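PDB 4G79: spindle assembly abnormal protein 6 from Caenorhabditis elegans, which forms the central scaffold of the centriole, ensuring its ninefold symmetry, and is required for centrosome biogenesis and duplication. Local coordinates for residues 108-113 and 119-124; 53-58 and 132-137. One frame throughout, in Å; residues are numbered along the deposited sequence.

Overall arrangement
Both contacts lie in the globular N-terminal domain of SAS-6, the part that links coiled-coil dimers into the inner ring. Contact 1 pairs the two strands of a hairpin, 106-111 and 117-123; contact 2 is a side-chain meeting across the core between strands 51-58 and 132-140. Their centres are about 8 Å apart, and they share a sheet, since strand 117-123 lies between 106-111 and 132-140. Two backbone hydrogen bonds join them directly: Ile133 N to Leu122 O at 2.7 Å and Phe120 N to Ile136 O at 2.9 Å. Through these bonds the hairpin of contact 1 is joined within the sheet to the strand that supplies Phe134 and Ile136 to contact 2.

Contact 1 of 2, residues 108-113 and 119-124; sequences NIILDA and SFELFS
Asn108, Ile109 and Ile110 pair with Glu121, Phe120 and Ser119 in an antiparallel beta hairpin, part of the beta-sandwich of the SAS-6 N-terminal domain. Four backbone hydrogen bonds hold it. Asn108 and Glu121 exchange two, Asn108 N to Glu121 O at 2.9 Å and Glu121 N to Asn108 O at 2.8 Å, and Ile110 and Ser119 exchange two more. Between these two hydrogen-bonded pairs sits the non-hydrogen-bonded pair Ile109-Phe120, where Ile109 CA approaches Ser119 O at 3.2 Å in a CH...O contact.

Side chains meet on both faces of the sheet. On the buried one, Ile109 CG1 comes within 4.2 Å of Phe120 CD2, and Phe65 from a neighbouring loop also packs on Ile109. On the other, partly exposed face, Ile110 CD1 closes on Glu121 OE1 at 3.4 Å, a van der Waals contact of methyl with carboxylate.

The polar ends on that second face do not bond to each other: Asn108 ND2 and Glu121 OE1 stay 3.8 Å apart, amide and carboxylate planes 27° from parallel. Each residue has a partner outside the pair. Asn108 OD1 is hydrogen-bonded to a glycerol molecule, probably from the crystallisation liquor, and Glu121 OE2 has a long, weak ion pair with Lys132. With CG beside the backbone N (chi1 -72°), the amide of Asn108 stands near the Phe123 ring, their planes 59° apart, and ND2 comes to 3.6 Å from Phe123 CE1.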
loop_
_atom_site.group_PDB
_atom_site.type_symbol
_atom_site.label_atom_id
_atom_site.label_comp_id
_atom_site.label_asym_id
_atom_site.label_seq_id
_atom_site.Cartn_x
_atom_site.Cartn_y
_atom_site.Cartn_z
ATOM N N ASN A 108 12.416 0.082 6.944
ATOM C CA ASN A 108 13.311 1.122 6.412
ATOM C C ASN A 108 13.283 2.286 7.342
ATOM O O ASN A 108 12.199 2.691 7.789
ATOM C CB ASN A 108 12.939 1.645 5.021
ATOM C CG ASN A 108 13.167 0.733 3.863
ATOM O OD1 ASN A 108 13.842 -0.289 3.959
ATOM N ND2 ASN A 108 12.575 1.095 2.736
ATOM N N ILE A 109 14.455 2.851 7.615
ATOM C CA ILE A 109 14.573 4.071 8.421
ATOM C C ILE A 109 15.291 5.075 7.526
ATOM O O ILE A 109 16.378 4.779 7.014
ATOM C CB ILE A 109 15.281 3.833 9.785
ATOM C CG1 ILE A 109 14.460 2.874 10.686
ATOM C CG2 ILE A 109 15.546 5.161 10.503
ATOM C CD1 ILE A 109 15.348 2.070 11.651
ATOM N N ILE A 110 14.630 6.190 7.228
ATOM C CA ILE A 110 15.208 7.205 6.364
ATOM C C ILE A 110 15.592 8.329 7.294
ATOM O O ILE A 110 14.723 8.969 7.873
ATOM C CB ILE A 110 14.252 7.623 5.218
ATOM C CG1 ILE A 110 13.851 6.406 4.348
ATOM C CG2 ILE A 110 14.845 8.738 4.361
ATOM C CD1 ILE A 110 12.470 6.149 4.384
ATOM N N LEU A 111 16.902 8.488 7.497
ATOM C CA LEU A 111 17.502 9.441 8.407
ATOM C C LEU A 111 17.682 10.798 7.775
ATOM O O LEU A 111 18.268 10.915 6.698
ATOM C CB LEU A 111 18.868 8.885 8.859
ATOM C CG LEU A 111 19.508 9.492 10.092
ATOM C CD1 LEU A 111 18.656 9.273 11.302
ATOM C CD2 LEU A 111 20.871 8.881 10.331
ATOM N N ASP A 112 17.240 11.842 8.494
ATOM C CA ASP A 112 17.436 13.239 8.099
ATOM C C ASP A 112 18.943 13.548 8.141
ATOM O O ASP A 112 19.654 12.972 8.973
ATOM C CB ASP A 112 16.643 14.156 9.049
ATOM C CG ASP A 112 16.937 15.631 8.901
ATOM O OD1 ASP A 112 16.803 16.151 7.772
ATOM O OD2 ASP A 112 17.306 16.264 9.914
ATOM N N ALA A 113 19.434 14.433 7.241
ATOM C CA ALA A 113 20.847 14.820 7.156
ATOM C C ALA A 113 21.428 15.271 8.508
ATOM O O ALA A 113 22.551 14.882 8.843
ATOM C CB ALA A 113 21.031 15.934 6.121
ATOM N N SER A 119 12.146 8.679 9.277
ATOM C CA SER A 119 10.882 8.075 8.913
ATOM C C SER A 119 11.051 6.601 9.149
ATOM O O SER A 119 12.024 6.029 8.680
ATOM C CB SER A 119 10.530 8.388 7.464
ATOM O OG SER A 119 9.368 7.685 7.057
ATOM N N PHE A 120 10.201 6.012 9.985
ATOM C CA PHE A 120 10.220 4.593 10.268
ATOM C C PHE A 120 9.148 3.999 9.341
ATOM O O PHE A 120 7.981 4.397 9.434
ATOM C CB PHE A 120 9.922 4.342 11.768
ATOM C CG PHE A 120 9.740 2.890 12.161
ATOM C CD1 PHE A 120 8.498 2.278 12.067
ATOM C CD2 PHE A 120 10.816 2.137 12.628
ATOM C CE1 PHE A 120 8.331 0.936 12.439
ATOM C CE2 PHE A 120 10.641 0.812 13.027
ATOM C CZ PHE A 120 9.406 0.217 12.912
ATOM N N GLU A 121 9.524 3.072 8.485
ATOM C CA GLU A 121 8.590 2.466 7.538
ATOM C C GLU A 121 8.555 0.980 7.727
ATOM O O GLU A 121 9.609 0.350 7.726
ATOM C CB GLU A 121 9.018 2.790 6.102
ATOM C CG GLU A 121 9.205 4.269 5.788
ATOM C CD GLU A 121 9.307 4.581 4.306
ATOM O OE1 GLU A 121 10.073 3.890 3.594
ATOM O OE2 GLU A 121 8.632 5.533 3.856
ATOM N N LEU A 122 7.358 0.424 7.933
ATOM C CA LEU A 122 7.169 -1.013 8.114
ATOM C C LEU A 122 6.534 -1.597 6.854
ATOM O O LEU A 122 5.547 -1.048 6.382
ATOM C CB LEU A 122 6.288 -1.286 9.360
ATOM C CG LEU A 122 6.075 -2.770 9.703
ATOM C CD1 LEU A 122 7.411 -3.473 9.954
ATOM C CD2 LEU A 122 5.204 -2.886 10.933
ATOM N N PHE A 123 7.069 -2.729 6.347
ATOM C CA PHE A 123 6.569 -3.379 5.132
ATOM C C PHE A 123 6.318 -4.804 5.351
ATOM O O PHE A 123 6.910 -5.384 6.243
ATOM C CB PHE A 123 7.593 -3.277 3.972
ATOM C CG PHE A 123 7.965 -1.884 3.536
ATOM C CD1 PHE A 123 8.934 -1.154 4.228
ATOM C CD2 PHE A 123 7.398 -1.320 2.398
ATOM C CE1 PHE A 123 9.306 0.120 3.802
ATOM C CE2 PHE A 123 7.759 -0.034 1.981
ATOM C CZ PHE A 123 8.722 0.667 2.678
ATOM N N SER A 124 5.473 -5.393 4.512
ATOM C CA SER A 124 5.269 -6.840 4.461
ATOM C C SER A 124 5.167 -7.195 2.961
ATOM O O SER A 124 4.091 -7.095 2.370
ATOM C CB SER A 124 4.051 -7.251 5.278
ATOM O OG SER A 124 3.949 -8.663 5.304
#

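Contact 2 of 2, residues 53-58 and 132-137; sequences LKFEIS and KIFSIK
The hydrophobic core of the domain, close to the centre of the chain, is where Phe55 of strand 51-58 meets Phe134 and Ile136 of strand 132-140. All three side chains are buried, and the contact is made by van der Waals packing alone. The backbones stay well apart: the nearest CA atoms, those of Phe55 and Ile136, are 9.1 Å from each other. Strand 66-71 lies between the two in the order of the sheet.

From 53-58, Phe55 alone reaches 132-137. Its ring is touched at two para-related carbons, both times from the same side of its plane. Phe55 CE2 lies 4.3 Å from Phe134 CZ, so the far end of the second ring approaches one flank of the first, with the two planes inclined at about 62°. At the other flank, Phe55 CD1 is 4.4 Å from Ile136 CD1. Ile136 reaches that far because its longer branch is extended: CG1 is anti to the backbone N (chi1 -171°) and CD1 continues the line.

The neighbourhood closes around this trio. Ile40 of strand 29-44 packs against Phe55, Leu71 against Ile136, and from helix 92-102 Phe92 makes an edge-to-face stack with Phe134, which Ile96 also touches. Ile133 sends CG2 to the edge of the Phe134 ring, in its plane, and also packs on Ile128 of the second subunit.

The strand carries a classic beta bulge here: two residues, Ile133 and Phe134, stand opposite the single Leu122 of the neighbouring strand 117-123. Inward aromatic and aliphatic side chains from separate strands, with a helix packed beside them, form the core of the SAS-6 head, a beta-sandwich with packed helices, consistent with its XRCC4-like N-terminal family.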
loop_
_atom_site.group_PDB
_atom_site.type_symbol
_atom_site.label_atom_id
_atom_site.label_comp_id
_atom_site.label_asym_id
_atom_site.label_seq_id
_atom_site.Cartn_x
_atom_site.Cartn_y
_atom_site.Cartn_z
ATOM N N LEU A 53 0.268 5.862 22.360
ATOM C CA LEU A 53 1.234 4.800 22.055
ATOM C C LEU A 53 2.538 5.503 21.864
ATOM O O LEU A 53 2.510 6.608 21.330
ATOM C CB LEU A 53 0.881 3.994 20.803
ATOM C CG LEU A 53 -0.357 3.118 20.875
ATOM C CD1 LEU A 53 -0.552 2.417 19.528
ATOM C CD2 LEU A 53 -0.224 2.070 21.996
ATOM N N LYS A 54 3.670 4.931 22.299
ATOM C CA LYS A 54 4.962 5.591 22.105
ATOM C C LYS A 54 5.866 4.663 21.314
ATOM O O LYS A 54 5.957 3.500 21.661
ATOM C CB LYS A 54 5.593 5.972 23.459
ATOM C CG LYS A 54 6.919 6.714 23.330
ATOM C CD LYS A 54 7.204 7.460 24.590
ATOM C CE LYS A 54 8.573 8.113 24.515
ATOM N NZ LYS A 54 8.494 9.441 23.850
ATOM N N PHE A 55 6.497 5.161 20.226
ATOM C CA PHE A 55 7.431 4.369 19.406
ATOM C C PHE A 55 8.794 4.928 19.617
ATOM O O PHE A 55 8.945 6.150 19.579
ATOM C CB PHE A 55 7.055 4.410 17.914
ATOM C CG PHE A 55 5.809 3.638 17.592
ATOM C CD1 PHE A 55 4.553 4.199 17.794
ATOM C CD2 PHE A 55 5.887 2.351 17.062
ATOM C CE1 PHE A 55 3.395 3.474 17.492
ATOM C CE2 PHE A 55 4.726 1.636 16.759
ATOM C CZ PHE A 55 3.494 2.197 16.995
ATOM N N GLU A 56 9.781 4.076 19.908
ATOM C CA GLU A 56 11.139 4.565 20.188
ATOM C C GLU A 56 12.144 3.721 19.485
ATOM O O GLU A 56 12.070 2.485 19.540
ATOM C CB GLU A 56 11.467 4.571 21.692
ATOM C CG GLU A 56 10.636 5.506 22.572
ATOM C CD GLU A 56 10.858 5.283 24.056
ATOM O OE1 GLU A 56 10.148 4.430 24.639
ATOM O OE2 GLU A 56 11.764 5.931 24.630
ATOM N N ILE A 57 13.098 4.381 18.806
ATOM C CA ILE A 57 14.166 3.637 18.132
ATOM C C ILE A 57 15.530 4.145 18.630
ATOM O O ILE A 57 15.691 5.323 18.969
ATOM C CB ILE A 57 14.091 3.614 16.594
ATOM C CG1 ILE A 57 14.266 4.996 15.953
ATOM C CG2 ILE A 57 12.881 2.796 16.026
ATOM C CD1 ILE A 57 14.562 4.893 14.458
ATOM N N SER A 58 16.484 3.228 18.721
ATOM C CA SER A 58 17.865 3.518 19.114
ATOM C C SER A 58 18.771 2.492 18.500
ATOM O O SER A 58 18.304 1.453 18.028
ATOM C CB SER A 58 18.028 3.521 20.635
ATOM O OG SER A 58 17.661 2.271 21.196
ATOM N N LYS A 132 3.874 -1.830 1.877
ATOM C CA LYS A 132 4.023 -0.903 3.019
ATOM C C LYS A 132 2.828 -0.989 3.956
ATOM O O LYS A 132 1.682 -0.937 3.500
ATOM C CB LYS A 132 4.203 0.554 2.567
ATOM C CG LYS A 132 4.680 1.472 3.718
ATOM C CD LYS A 132 4.458 2.944 3.425
ATOM C CE LYS A 132 5.683 3.675 2.953
ATOM N NZ LYS A 132 5.423 5.135 2.798
ATOM N N ILE A 133 3.082 -1.155 5.262
ATOM C CA ILE A 133 2.002 -1.196 6.245
ATOM C C ILE A 133 1.731 0.243 6.685
ATOM O O ILE A 133 0.604 0.747 6.534
ATOM C CB ILE A 133 2.355 -2.148 7.417
ATOM C CG1 ILE A 133 2.648 -3.580 6.862
ATOM C CG2 ILE A 133 1.190 -2.179 8.437
ATOM C CD1 ILE A 133 3.119 -4.599 7.922
ATOM N N PHE A 134 2.769 0.925 7.186
ATOM C CA PHE A 134 2.630 2.326 7.576
ATOM C C PHE A 134 4.005 2.918 7.683
ATOM O O PHE A 134 4.993 2.202 7.623
ATOM C CB PHE A 134 1.836 2.470 8.925
ATOM C CG PHE A 134 2.583 2.083 10.188
ATOM C CD1 PHE A 134 2.647 0.757 10.600
ATOM C CD2 PHE A 134 3.208 3.051 10.974
ATOM C CE1 PHE A 134 3.363 0.397 11.744
ATOM C CE2 PHE A 134 3.913 2.695 12.132
ATOM C CZ PHE A 134 3.988 1.371 12.510
ATOM N N SER A 135 4.062 4.224 7.819
ATOM C CA SER A 135 5.280 4.955 8.096
ATOM C C SER A 135 4.925 6.013 9.129
ATOM O O SER A 135 3.796 6.499 9.154
ATOM C CB SER A 135 5.901 5.557 6.832
ATOM O OG SER A 135 5.119 6.597 6.278
ATOM N N ILE A 136 5.870 6.348 9.986
ATOM C CA ILE A 136 5.667 7.364 11.009
ATOM C C ILE A 136 6.947 8.160 11.143
ATOM O O ILE A 136 8.028 7.588 11.078
ATOM C CB ILE A 136 5.211 6.693 12.351
ATOM C CG1 ILE A 136 4.776 7.743 13.405
ATOM C CG2 ILE A 136 6.223 5.663 12.898
ATOM C CD1 ILE A 136 3.978 7.205 14.609
ATOM N N LYS A 137 6.823 9.477 11.292
ATOM C CA LYS A 137 7.962 10.355 11.507
ATOM C C LYS A 137 8.336 10.326 12.999
ATOM O O LYS A 137 7.503 10.633 13.855
ATOM C CB LYS A 137 7.615 11.780 11.044
ATOM C CG LYS A 137 8.784 12.760 11.079
ATOM C CD LYS A 137 8.389 14.098 10.496
ATOM C CE LYS A 137 9.521 15.096 10.523
ATOM N NZ LYS A 137 9.189 16.326 9.752
#